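CRISPR-associated endonuclease Cas12b (Alicyclobacillus acidoterrestris, PDB 5U31) cleaves invading DNA that matches its guide RNA and carries a protospacer adjacent motif, as part of bacterial CRISPR immunity. Local coordinates at residues A[992-997]-A[1019-1024]; A[585-590]-A[608-613]; A[525-530]-A[888-893]. The protein carries 3 engineered substitutions. All blocks are in the same frame, centred on the assembly; numbering follows the deposited sequence.

Contact 1 of 3, residues A[992-997]-A[1019-1024]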
ATOM      1  N   ASP A 992      10.313 -12.028 -24.420  1.00 45.76           N
ATOM      2  CA  ASP A 992       9.420 -10.912 -24.727  1.00 48.26           C
ATOM      3  C   ASP A 992       7.970 -11.391 -24.789  1.00 47.05           C
ATOM      4  O   ASP A 992       7.274 -11.245 -25.795  1.00 65.73           O
ATOM      5  CB  ASP A 992       9.825 -10.226 -26.035  1.00 53.14           C
ATOM      6  CG  ASP A 992       9.416  -8.768 -26.078  1.00 63.13           C
ATOM      7  OD1 ASP A 992      10.125  -7.973 -26.727  1.00 74.75           O
ATOM      8  OD2 ASP A 992       8.400  -8.412 -25.444  1.00 72.26           O
ATOM      9  N   PHE A 993       7.530 -11.985 -23.689  1.00 38.94           N
ATOM     10  CA  PHE A 993       6.222 -12.619 -23.658  1.00 39.06           C
ATOM     11  C   PHE A 993       5.108 -11.587 -23.761  1.00 43.37           C
ATOM     12  O   PHE A 993       5.179 -10.502 -23.176  1.00 40.77           O
ATOM     13  CB  PHE A 993       6.069 -13.429 -22.373  1.00 50.35           C
ATOM     14  CG  PHE A 993       4.682 -13.950 -22.133  1.00 49.70           C
ATOM     15  CD1 PHE A 993       4.297 -15.183 -22.630  1.00 53.15           C
ATOM     16  CD2 PHE A 993       3.771 -13.223 -21.383  1.00 38.08           C
ATOM     17  CE1 PHE A 993       3.029 -15.673 -22.398  1.00 44.43           C
ATOM     18  CE2 PHE A 993       2.501 -13.705 -21.152  1.00 38.21           C
ATOM     19  CZ  PHE A 993       2.129 -14.931 -21.658  1.00 41.01           C
ATOM     20  N   ASP A 994       4.069 -11.939 -24.513  1.00 41.71           N
ATOM     21  CA  ASP A 994       2.825 -11.185 -24.536  1.00 45.62           C
ATOM     22  C   ASP A 994       1.671 -12.142 -24.279  1.00 48.32           C
ATOM     23  O   ASP A 994       1.681 -13.279 -24.765  1.00 44.53           O
ATOM     24  CB  ASP A 994       2.628 -10.465 -25.873  1.00 39.93           C
ATOM     25  CG  ASP A 994       1.609  -9.343 -25.785  1.00 55.21           C
ATOM     26  OD1 ASP A 994       1.964  -8.251 -25.287  1.00 68.27           O
ATOM     27  OD2 ASP A 994       0.452  -9.553 -26.206  1.00 59.55           O
ATOM     28  N   ILE A 995       0.679 -11.679 -23.514  1.00 38.86           N
ATOM     29  CA  ILE A 995      -0.490 -12.499 -23.220  1.00 39.14           C
ATOM     30  C   ILE A 995      -1.172 -13.001 -24.488  1.00 51.12           C
ATOM     31  O   ILE A 995      -1.787 -14.071 -24.470  1.00 42.96           O
ATOM     32  CB  ILE A 995      -1.480 -11.708 -22.330  1.00 38.56           C
ATOM     33  CG1 ILE A 995      -1.889 -12.536 -21.114  1.00 38.31           C
ATOM     34  CG2 ILE A 995      -2.716 -11.283 -23.108  1.00 41.60           C
ATOM     35  CD1 ILE A 995      -2.555 -13.828 -21.461  1.00 44.93           C
ATOM     36  N   SER A 996      -1.047 -12.274 -25.602  1.00 53.37           N
ATOM     37  CA  SER A 996      -1.680 -12.670 -26.853  1.00 41.51           C
ATOM     38  C   SER A 996      -1.178 -14.008 -27.383  1.00 42.84           C
ATOM     39  O   SER A 996      -1.808 -14.567 -28.288  1.00 43.13           O
ATOM     40  CB  SER A 996      -1.456 -11.588 -27.904  1.00 41.78           C
ATOM     41  OG  SER A 996      -0.074 -11.416 -28.146  1.00 48.59           O
ATOM     42  N   GLN A 997      -0.064 -14.523 -26.861  1.00 46.49           N
ATOM     43  CA  GLN A 997       0.427 -15.839 -27.252  1.00 53.26           C
ATOM     44  C   GLN A 997      -0.370 -16.972 -26.621  1.00 43.86           C
ATOM     45  O   GLN A 997      -0.205 -18.125 -27.029  1.00 47.13           O
ATOM     46  CB  GLN A 997       1.905 -15.986 -26.860  1.00 55.76           C
ATOM     47  CG  GLN A 997       2.805 -14.832 -27.299  1.00 50.09           C
ATOM     48  CD  GLN A 997       4.181 -14.861 -26.650  1.00 43.71           C
ATOM     49  OE1 GLN A 997       4.561 -15.838 -26.005  1.00 41.59           O
ATOM     50  NE2 GLN A 997       4.934 -13.779 -26.819  1.00 45.18           N
ATOM     51  N   GLY A1019      -3.074  -3.386 -27.622  1.00 84.86           N
ATOM     52  CA  GLY A1019      -1.638  -3.233 -27.688  1.00 90.35           C
ATOM     53  C   GLY A1019      -1.085  -3.569 -29.061  1.00 90.19           C
ATOM     54  O   GLY A1019      -1.696  -4.279 -29.862  1.00 82.19           O
ATOM     55  N   LYS A1020       0.107  -3.037 -29.333  1.00 94.04           N
ATOM     56  CA  LYS A1020       0.713  -3.217 -30.645  1.00 89.57           C
ATOM     57  C   LYS A1020       1.083  -4.670 -30.914  1.00 75.41           C
ATOM     58  O   LYS A1020       1.130  -5.079 -32.079  1.00 56.03           O
ATOM     59  CB  LYS A1020       1.945  -2.316 -30.783  1.00 89.34           C
ATOM     60  CG  LYS A1020       2.323  -1.995 -32.228  1.00 94.61           C
ATOM     61  CD  LYS A1020       3.207  -0.752 -32.326  1.00 98.93           C
ATOM     62  CE  LYS A1020       3.431  -0.339 -33.780  1.00 94.87           C
ATOM     63  NZ  LYS A1020       4.269   0.891 -33.921  1.00 80.24           N
ATOM     64  N   ARG A1021       1.320  -5.465 -29.870  1.00 72.94           N
ATOM     65  CA  ARG A1021       1.705  -6.856 -30.080  1.00 69.09           C
ATOM     66  C   ARG A1021       0.528  -7.714 -30.528  1.00 70.06           C
ATOM     67  O   ARG A1021       0.677  -8.549 -31.426  1.00 72.35           O
ATOM     68  CB  ARG A1021       2.327  -7.421 -28.807  1.00 53.21           C
ATOM     69  CG  ARG A1021       3.554  -6.655 -28.355  1.00 61.05           C
ATOM     70  CD  ARG A1021       4.529  -7.569 -27.651  1.00 68.42           C
ATOM     71  NE  ARG A1021       5.026  -8.611 -28.541  1.00 69.85           N
ATOM     72  CZ  ARG A1021       5.677  -9.690 -28.123  1.00 71.90           C
ATOM     73  NH1 ARG A1021       5.897  -9.862 -26.829  1.00 72.29           N
ATOM     74  NH2 ARG A1021       6.100 -10.596 -28.993  1.00 76.89           N
ATOM     75  N   THR A1022      -0.647  -7.526 -29.919  1.00 71.86           N
ATOM     76  CA  THR A1022      -1.834  -8.230 -30.395  1.00 73.43           C
ATOM     77  C   THR A1022      -2.175  -7.810 -31.818  1.00 72.70           C
ATOM     78  O   THR A1022      -2.572  -8.641 -32.642  1.00 83.47           O
ATOM     79  CB  THR A1022      -3.020  -7.973 -29.460  1.00 69.84           C
ATOM     80  OG1 THR A1022      -2.697  -8.414 -28.135  1.00 70.35           O
ATOM     81  CG2 THR A1022      -4.254  -8.719 -29.939  1.00 58.58           C
ATOM     82  N   ALA A1023      -2.008  -6.523 -32.131  1.00 67.63           N
ATOM     83  CA  ALA A1023      -2.274  -6.059 -33.487  1.00 70.74           C
ATOM     84  C   ALA A1023      -1.229  -6.567 -34.474  1.00 76.97           C
ATOM     85  O   ALA A1023      -1.558  -6.829 -35.637  1.00 83.13           O
ATOM     86  CB  ALA A1023      -2.340  -4.533 -33.518  1.00 70.04           C
ATOM     87  N   ASP A1024       0.024  -6.718 -34.037  1.00 72.49           N
ATOM     88  CA  ASP A1024       1.072  -7.164 -34.951  1.00 68.91           C
ATOM     89  C   ASP A1024       0.851  -8.593 -35.412  1.00 63.01           C
ATOM     90  O   ASP A1024       1.324  -8.974 -36.489  1.00 81.34           O
ATOM     91  CB  ASP A1024       2.443  -7.048 -34.288  1.00 83.10           C
ATOM     92  CG  ASP A1024       3.050  -5.671 -34.441  1.00 94.51           C
ATOM     93  OD1 ASP A1024       2.777  -5.010 -35.466  1.00 95.47           O
ATOM     94  OD2 ASP A1024       3.802  -5.250 -33.535  1.00 92.98           O
TER
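Asp-994 and Arg-1021 lie side by side, their side chains running past each other in opposite directions. The carboxylate of Asp-994 lies against the aliphatic part of Arg-1021, with OD1 of Asp-994 3.6 Å from CD of Arg-1021. CB of Asp-994 sits over one face of the guanidinium. The arginine chain is bent, with chi3 at 63° turning NE off the extended line. Further along, CB of Ser-996 packs 3.4 Å from OG1 of Thr-1022. That hydroxyl has its own hydrogen bond back to Thr-1018 O.

The charge of Asp-994 is near that of the guanidinium, but beyond a salt bridge. OD2 of Asp-992 is modelled 3.2 Å from NH1 of Arg-1021. This is a salt bridge of charges only, since the oxygen lies well out of the guanidinium plane. It is also doubtful, because NH1 is too close to a neighbour in the model.

Two hydrogen bonds shape 992-997 itself. OD2 of Asp-994 accepts from Ser-996 N at 3.2 Å, which makes an Asx turn. It also accepts from Ser-996 OG at 2.7 Å, on its anti side. The two donors come from opposite faces of the carboxylate plane and hold it in place.

A Schellman motif at Asp-992 ends helix 977-990. Residues 992-997 then lead into strand 999-1006, whose antiparallel partner 1011-1015 precedes helix 1019-1026. The contact ties the passage from RuvC-III into Nuc-II to the helix that follows this strand pair.

Contact 2 of 3, residues A[585-590]-A[608-613]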
ATOM      1  N   VAL A 585      22.952 -15.113 -17.760  1.00 42.06           N
ATOM      2  CA  VAL A 585      23.097 -15.100 -19.212  1.00 42.73           C
ATOM      3  C   VAL A 585      24.445 -15.712 -19.564  1.00 49.49           C
ATOM      4  O   VAL A 585      25.477 -15.338 -18.995  1.00 59.46           O
ATOM      5  CB  VAL A 585      22.967 -13.673 -19.767  1.00 42.32           C
ATOM      6  CG1 VAL A 585      22.968 -13.700 -21.282  1.00 43.04           C
ATOM      7  CG2 VAL A 585      21.703 -13.016 -19.257  1.00 41.19           C
ATOM      8  N   ALA A 586      24.441 -16.662 -20.495  1.00 48.33           N
ATOM      9  CA  ALA A 586      25.662 -17.372 -20.850  1.00 50.46           C
ATOM     10  C   ALA A 586      25.533 -17.921 -22.262  1.00 53.97           C
ATOM     11  O   ALA A 586      24.428 -18.107 -22.777  1.00 47.20           O
ATOM     12  CB  ALA A 586      25.959 -18.507 -19.864  1.00 46.92           C
ATOM     13  N   ARG A 587      26.684 -18.171 -22.881  1.00 56.53           N
ATOM     14  CA  ARG A 587      26.705 -18.812 -24.188  1.00 58.75           C
ATOM     15  C   ARG A 587      26.237 -20.255 -24.066  1.00 61.65           C
ATOM     16  O   ARG A 587      26.526 -20.935 -23.078  1.00 63.05           O
ATOM     17  CB  ARG A 587      28.111 -18.778 -24.786  1.00 74.55           C
ATOM     18  CG  ARG A 587      28.748 -17.402 -24.872  1.00 89.66           C
ATOM     19  CD  ARG A 587      30.119 -17.497 -25.527  1.00104.32           C
ATOM     20  NE  ARG A 587      30.898 -16.272 -25.371  1.00120.46           N
ATOM     21  CZ  ARG A 587      32.151 -16.125 -25.791  1.00120.98           C
ATOM     22  NH1 ARG A 587      32.773 -17.130 -26.395  1.00116.44           N
ATOM     23  NH2 ARG A 587      32.786 -14.974 -25.605  1.00111.99           N
ATOM     24  N   LYS A 588      25.524 -20.731 -25.088  1.00 58.52           N
ATOM     25  CA  LYS A 588      25.070 -22.116 -25.067  1.00 65.75           C
ATOM     26  C   LYS A 588      26.229 -23.107 -25.094  1.00 90.19           C
ATOM     27  O   LYS A 588      26.008 -24.301 -24.862  1.00 95.73           O
ATOM     28  CB  LYS A 588      24.112 -22.375 -26.234  1.00 64.69           C
ATOM     29  CG  LYS A 588      23.139 -23.526 -25.978  1.00 72.38           C
ATOM     30  CD  LYS A 588      22.042 -23.609 -27.034  1.00 78.66           C
ATOM     31  CE  LYS A 588      21.062 -24.739 -26.719  1.00 83.02           C
ATOM     32  NZ  LYS A 588      19.991 -24.893 -27.747  1.00 80.40           N
ATOM     33  N   ASP A 589      27.452 -22.640 -25.352  1.00 91.58           N
ATOM     34  CA  ASP A 589      28.661 -23.456 -25.227  1.00 91.21           C
ATOM     35  C   ASP A 589      28.979 -23.607 -23.739  1.00 90.39           C
ATOM     36  O   ASP A 589      29.830 -22.918 -23.168  1.00 66.61           O
ATOM     37  CB  ASP A 589      29.814 -22.823 -25.997  1.00 89.14           C
ATOM     38  CG  ASP A 589      29.334 -21.934 -27.136  1.00 98.35           C
ATOM     39  OD1 ASP A 589      28.185 -22.117 -27.591  1.00 98.43           O
ATOM     40  OD2 ASP A 589      30.100 -21.048 -27.573  1.00102.60           O
ATOM     41  N   GLU A 590      28.264 -24.530 -23.106  1.00 95.07           N
ATOM     42  CA  GLU A 590      28.395 -24.786 -21.676  1.00 94.36           C
ATOM     43  C   GLU A 590      28.678 -26.276 -21.477  1.00102.03           C
ATOM     44  O   GLU A 590      29.131 -26.984 -22.387  1.00113.37           O
ATOM     45  CB  GLU A 590      27.133 -24.319 -20.946  1.00 88.46           C
ATOM     46  CG  GLU A 590      25.855 -24.889 -21.529  1.00 93.82           C
ATOM     47  CD  GLU A 590      24.620 -24.267 -20.920  1.00 99.88           C
ATOM     48  OE1 GLU A 590      23.510 -24.510 -21.437  1.00 99.34           O
ATOM     49  OE2 GLU A 590      24.764 -23.530 -19.923  1.00102.93           O
ATOM     50  N   ASN A 608      19.354 -13.364 -29.698  1.00 73.42           N
ATOM     51  CA  ASN A 608      20.624 -14.077 -29.701  1.00 73.19           C
ATOM     52  C   ASN A 608      20.374 -15.578 -29.634  1.00 68.68           C
ATOM     53  O   ASN A 608      19.774 -16.072 -28.674  1.00 72.33           O
ATOM     54  CB  ASN A 608      21.491 -13.631 -28.526  1.00 71.79           C
ATOM     55  CG  ASN A 608      21.141 -12.244 -28.041  1.00 72.63           C
ATOM     56  OD1 ASN A 608      19.968 -11.902 -27.909  1.00 78.36           O
ATOM     57  ND2 ASN A 608      22.160 -11.432 -27.783  1.00 72.53           N
ATOM     58  N   ASP A 609      20.830 -16.299 -30.652  1.00 67.97           N
ATOM     59  CA  ASP A 609      20.774 -17.752 -30.627  1.00 84.96           C
ATOM     60  C   ASP A 609      21.968 -18.372 -29.922  1.00 80.73           C
ATOM     61  O   ASP A 609      21.921 -19.558 -29.576  1.00 91.60           O
ATOM     62  CB  ASP A 609      20.685 -18.304 -32.052  1.00101.46           C
ATOM     63  CG  ASP A 609      19.413 -17.887 -32.759  1.00110.40           C
ATOM     64  OD1 ASP A 609      18.374 -17.752 -32.079  1.00110.84           O
ATOM     65  OD2 ASP A 609      19.454 -17.689 -33.990  1.00112.59           O
ATOM     66  N   ASN A 610      23.035 -17.604 -29.707  1.00 69.31           N
ATOM     67  CA  ASN A 610      24.211 -18.126 -29.025  1.00 72.90           C
ATOM     68  C   ASN A 610      24.072 -18.059 -27.510  1.00 70.02           C
ATOM     69  O   ASN A 610      24.780 -18.784 -26.803  1.00 76.63           O
ATOM     70  CB  ASN A 610      25.455 -17.358 -29.483  1.00 87.01           C
ATOM     71  CG  ASN A 610      26.754 -18.054 -29.104  1.00103.73           C
ATOM     72  OD1 ASN A 610      26.777 -19.258 -28.840  1.00111.76           O
ATOM     73  ND2 ASN A 610      27.846 -17.294 -29.083  1.00104.58           N
ATOM     74  N   LEU A 611      23.158 -17.237 -27.002  1.00 75.13           N
ATOM     75  CA  LEU A 611      23.026 -16.981 -25.575  1.00 62.34           C
ATOM     76  C   LEU A 611      21.758 -17.616 -25.022  1.00 57.85           C
ATOM     77  O   LEU A 611      20.723 -17.660 -25.696  1.00 59.93           O
ATOM     78  CB  LEU A 611      23.016 -15.476 -25.295  1.00 50.12           C
ATOM     79  CG  LEU A 611      24.355 -14.781 -25.535  1.00 53.73           C
ATOM     80  CD1 LEU A 611      24.241 -13.296 -25.272  1.00 46.02           C
ATOM     81  CD2 LEU A 611      25.445 -15.399 -24.667  1.00 52.65           C
ATOM     82  N   VAL A 612      21.851 -18.106 -23.786  1.00 52.18           N
ATOM     83  CA  VAL A 612      20.724 -18.668 -23.058  1.00 45.60           C
ATOM     84  C   VAL A 612      20.718 -18.075 -21.654  1.00 49.03           C
ATOM     85  O   VAL A 612      21.645 -17.375 -21.246  1.00 54.06           O
ATOM     86  CB  VAL A 612      20.771 -20.210 -23.002  1.00 45.63           C
ATOM     87  CG1 VAL A 612      20.653 -20.789 -24.392  1.00 46.59           C
ATOM     88  CG2 VAL A 612      22.055 -20.684 -22.349  1.00 46.16           C
ATOM     89  N   ALA A 613      19.646 -18.354 -20.919  1.00 43.24           N
ATOM     90  CA  ALA A 613      19.499 -17.925 -19.529  1.00 42.36           C
ATOM     91  C   ALA A 613      19.568 -19.169 -18.650  1.00 42.60           C
ATOM     92  O   ALA A 613      18.586 -19.902 -18.519  1.00 48.52           O
ATOM     93  CB  ALA A 613      18.192 -17.169 -19.321  1.00 41.40           C
TER
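Val-585 faces Ala-613 in a non-hydrogen-bonded antiparallel pair. Its CG1 is anti to the backbone N (chi1 -174°) and lies 4.2 Å from Leu-611 CD1. Trp-990 of helix 977-990 touches both Val-585 and Ala-613. Ala-586 pairs with Val-612 through two backbone bonds: its N donates to Val-612 O at 3.0 Å, and its O accepts from Val-612 N at 2.8 Å. The methyl CG2 of Val-612 also lies close to Ala-586 O. Arg-587 is set against Leu-611, but their side chains diverge from one another. The aliphatic CG of Arg-587 still meets Leu-611 CD2 at 3.9 Å, and the guanidinium leads away. Lys-588 adds one more rung, its N bonding to Asn-610 O at 2.7 Å. The side chains of Lys-588 and Val-612 cross at about a right angle, CG near CG1. Asp-589 then centres an inverse gamma turn. Glu-590 comes back tip to tip with Val-612, OE1 being 4.2 Å from CG2. Phe-602 of strand 602-604 touches Lys-588, Glu-590 and Val-612. The ladder joins strands 578-587 and 611-621, adjacent antiparallel strands of the RNase H-like sheet that characterises RuvC nucleases.

Contact 3 of 3, residues A[525-530]-A[888-893]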
ATOM      1  N   ALA A 525      21.662  -0.040 -19.427  1.00 49.30           N
ATOM      2  CA  ALA A 525      21.354   0.082 -20.846  1.00 48.29           C
ATOM      3  C   ALA A 525      20.845  -1.217 -21.454  1.00 48.53           C
ATOM      4  O   ALA A 525      20.461  -1.221 -22.628  1.00 59.84           O
ATOM      5  CB  ALA A 525      22.590   0.555 -21.615  1.00 52.27           C
ATOM      6  N   VAL A 526      20.831  -2.307 -20.692  1.00 43.51           N
ATOM      7  CA  VAL A 526      20.411  -3.610 -21.194  1.00 50.58           C
ATOM      8  C   VAL A 526      18.952  -3.852 -20.825  1.00 60.35           C
ATOM      9  O   VAL A 526      18.215  -4.521 -21.559  1.00 66.39           O
ATOM     10  CB  VAL A 526      21.328  -4.720 -20.649  1.00 44.60           C
ATOM     11  CG1 VAL A 526      20.897  -6.080 -21.157  1.00 52.24           C
ATOM     12  CG2 VAL A 526      22.753  -4.451 -21.061  1.00 39.69           C
ATOM     13  N   PHE A 527      18.519  -3.297 -19.697  1.00 54.29           N
ATOM     14  CA  PHE A 527      17.161  -3.478 -19.200  1.00 43.74           C
ATOM     15  C   PHE A 527      16.413  -2.155 -19.271  1.00 55.47           C
ATOM     16  O   PHE A 527      16.800  -1.183 -18.615  1.00 64.17           O
ATOM     17  CB  PHE A 527      17.166  -4.009 -17.767  1.00 45.22           C
ATOM     18  CG  PHE A 527      17.923  -5.285 -17.604  1.00 40.61           C
ATOM     19  CD1 PHE A 527      17.533  -6.424 -18.283  1.00 36.68           C
ATOM     20  CD2 PHE A 527      19.018  -5.350 -16.765  1.00 36.30           C
ATOM     21  CE1 PHE A 527      18.226  -7.602 -18.135  1.00 44.04           C
ATOM     22  CE2 PHE A 527      19.718  -6.527 -16.611  1.00 54.77           C
ATOM     23  CZ  PHE A 527      19.323  -7.657 -17.296  1.00 45.85           C
ATOM     24  N   ARG A 528      15.344  -2.131 -20.060  1.00 52.86           N
ATOM     25  CA  ARG A 528      14.470  -0.969 -20.175  1.00 55.11           C
ATOM     26  C   ARG A 528      13.375  -1.071 -19.121  1.00 54.36           C
ATOM     27  O   ARG A 528      12.559  -1.999 -19.153  1.00 63.16           O
ATOM     28  CB  ARG A 528      13.864  -0.885 -21.574  1.00 64.92           C
ATOM     29  CG  ARG A 528      13.062   0.384 -21.856  1.00 74.26           C
ATOM     30  CD  ARG A 528      13.950   1.515 -22.372  1.00 92.18           C
ATOM     31  NE  ARG A 528      14.796   2.088 -21.328  1.00 99.52           N
ATOM     32  CZ  ARG A 528      15.724   3.016 -21.541  1.00 87.46           C
ATOM     33  NH1 ARG A 528      15.934   3.480 -22.767  1.00 79.26           N
ATOM     34  NH2 ARG A 528      16.444   3.480 -20.526  1.00 78.10           N
ATOM     35  N   LEU A 529      13.368  -0.130 -18.183  1.00 56.56           N
ATOM     36  CA  LEU A 529      12.338  -0.048 -17.156  1.00 47.03           C
ATOM     37  C   LEU A 529      11.381   1.080 -17.523  1.00 44.63           C
ATOM     38  O   LEU A 529      11.808   2.222 -17.723  1.00 57.71           O
ATOM     39  CB  LEU A 529      12.959   0.179 -15.777  1.00 32.56           C
ATOM     40  CG  LEU A 529      13.957  -0.906 -15.352  1.00 44.15           C
ATOM     41  CD1 LEU A 529      14.351  -0.760 -13.893  1.00 40.50           C
ATOM     42  CD2 LEU A 529      13.389  -2.290 -15.609  1.00 51.37           C
ATOM     43  N   VAL A 530      10.093   0.759 -17.619  1.00 48.90           N
ATOM     44  CA  VAL A 530       9.097   1.674 -18.164  1.00 52.81           C
ATOM     45  C   VAL A 530       8.024   1.946 -17.117  1.00 50.65           C
ATOM     46  O   VAL A 530       7.564   1.027 -16.432  1.00 54.46           O
ATOM     47  CB  VAL A 530       8.461   1.109 -19.451  1.00 38.09           C
ATOM     48  CG1 VAL A 530       7.623   2.175 -20.123  1.00 46.26           C
ATOM     49  CG2 VAL A 530       9.532   0.585 -20.392  1.00 37.96           C
ATOM     50  N   ASP A 888      22.834  -0.078  -6.331  1.00 33.74           N
ATOM     51  CA  ASP A 888      22.782  -0.089  -7.795  1.00 33.96           C
ATOM     52  C   ASP A 888      22.026  -1.306  -8.331  1.00 36.81           C
ATOM     53  O   ASP A 888      22.356  -1.834  -9.396  1.00 34.54           O
ATOM     54  CB  ASP A 888      24.186  -0.028  -8.406  1.00 34.81           C
ATOM     55  CG  ASP A 888      24.937   1.219  -8.016  1.00 41.41           C
ATOM     56  OD1 ASP A 888      24.368   2.319  -8.148  1.00 60.42           O
ATOM     57  OD2 ASP A 888      26.098   1.101  -7.576  1.00 54.03           O
ATOM     58  N   LEU A 889      21.010  -1.763  -7.599  1.00 37.18           N
ATOM     59  CA  LEU A 889      20.164  -2.873  -8.018  1.00 33.53           C
ATOM     60  C   LEU A 889      18.906  -2.342  -8.684  1.00 32.98           C
ATOM     61  O   LEU A 889      18.193  -1.517  -8.102  1.00 56.87           O
ATOM     62  CB  LEU A 889      19.765  -3.748  -6.832  1.00 33.42           C
ATOM     63  CG  LEU A 889      20.873  -4.467  -6.084  1.00 39.79           C
ATOM     64  CD1 LEU A 889      20.258  -5.391  -5.055  1.00 36.14           C
ATOM     65  CD2 LEU A 889      21.718  -5.234  -7.074  1.00 51.39           C
ATOM     66  N   LEU A 890      18.625  -2.826  -9.887  1.00 33.26           N
ATOM     67  CA  LEU A 890      17.390  -2.488 -10.578  1.00 32.87           C
ATOM     68  C   LEU A 890      16.281  -3.420 -10.113  1.00 33.93           C
ATOM     69  O   LEU A 890      16.474  -4.639 -10.051  1.00 39.33           O
ATOM     70  CB  LEU A 890      17.562  -2.613 -12.090  1.00 33.37           C
ATOM     71  CG  LEU A 890      18.798  -1.988 -12.728  1.00 33.86           C
ATOM     72  CD1 LEU A 890      18.887  -2.406 -14.178  1.00 34.47           C
ATOM     73  CD2 LEU A 890      18.744  -0.485 -12.610  1.00 33.42           C
ATOM     74  N   VAL A 891      15.124  -2.859  -9.790  1.00 32.05           N
ATOM     75  CA  VAL A 891      13.937  -3.663  -9.526  1.00 36.51           C
ATOM     76  C   VAL A 891      12.916  -3.352 -10.613  1.00 36.98           C
ATOM     77  O   VAL A 891      12.566  -2.186 -10.841  1.00 35.57           O
ATOM     78  CB  VAL A 891      13.375  -3.425  -8.116  1.00 35.43           C
ATOM     79  CG1 VAL A 891      13.987  -2.185  -7.497  1.00 32.82           C
ATOM     80  CG2 VAL A 891      11.845  -3.355  -8.131  1.00 31.19           C
ATOM     81  N   GLY A 892      12.482  -4.400 -11.320  1.00 32.20           N
ATOM     82  CA  GLY A 892      11.484  -4.267 -12.354  1.00 32.24           C
ATOM     83  C   GLY A 892      10.379  -5.289 -12.156  1.00 32.30           C
ATOM     84  O   GLY A 892      10.468  -6.177 -11.304  1.00 41.99           O
ATOM     85  N   THR A 893       9.332  -5.148 -12.960  1.00 35.53           N
ATOM     86  CA  THR A 893       8.176  -6.023 -12.884  1.00 32.45           C
ATOM     87  C   THR A 893       7.991  -6.764 -14.199  1.00 33.08           C
ATOM     88  O   THR A 893       8.490  -6.349 -15.247  1.00 48.57           O
ATOM     89  CB  THR A 893       6.903  -5.243 -12.552  1.00 37.81           C
ATOM     90  OG1 THR A 893       6.711  -4.210 -13.528  1.00 38.72           O
ATOM     91  CG2 THR A 893       7.005  -4.625 -11.165  1.00 40.89           C
TER
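Phe-527 and Leu-890 meet at the buried end of this contact. CD1 of Leu-890 comes to the edge of the phenyl ring, near its plane, and lies 3.9 Å from Phe-527 CD2. The CB of each residue points across the contact. CG of Phe-527 is anti to the carbonyl carbon (chi1 -56°), and from there the ring presents its CD2 edge to the leucine methyl. One ring face is taken by Val-526, whose CG1 stands over the ring centre. Val-538 also touches the Phe-527 side chain.

Leu-529 carries the other half of the packed side. CD1 of Leu-529 lies 4.1 Å from CB of Leu-890. The same CD1 of Leu-529 is 3.8 Å from the backbone O of Val-891. Its other methyl, CD2, faces the main chain of Gly-892, 4.3 Å from CA. With no side chain on Gly-892, the leucine can rest against bare backbone.

The two strands are not paired. Their axes come within 7.8 Å and run at 64° to each other. Strand 890-895 is one edge strand of the RNase H-like RuvC sheet, next to strand 845-850, which holds the engineered active-site position Ala-849. Strand 527-530 belongs to a separate two-stranded sheet with 535-538, which packs over one face of this edge strand. Val-891 points away, toward helix 873-884 on the other side.

The loose side is the outward one of strand 527-530. Arg-528 is exposed there, and neither it nor Val-530 takes part in the contact. Even on the packed side Leu-529 and Leu-890 stay partly exposed, and the two segments bury only 177 Å² in all.

Contacts 2 and 3 both reach the mixed RuvC sheet, but at different strands. Contact 2 is backbone pairing within it and runs out into an exposed turn. Contact 3 is buried and apolar, and packs a separate small sheet over the edge strand at the other side. Along the chain, contact 2 is nested inside the loop that contact 3 closes. Contact 1 comes later, at the passage from RuvC-III to Nuc-II. It is partly buried and mixes charge with packing. Helix 977-990 links it to contact 2: it runs into 992-997 and packs Trp-990 on 585-590. None of the three touches another; their centres lie 21 to 25 Å apart.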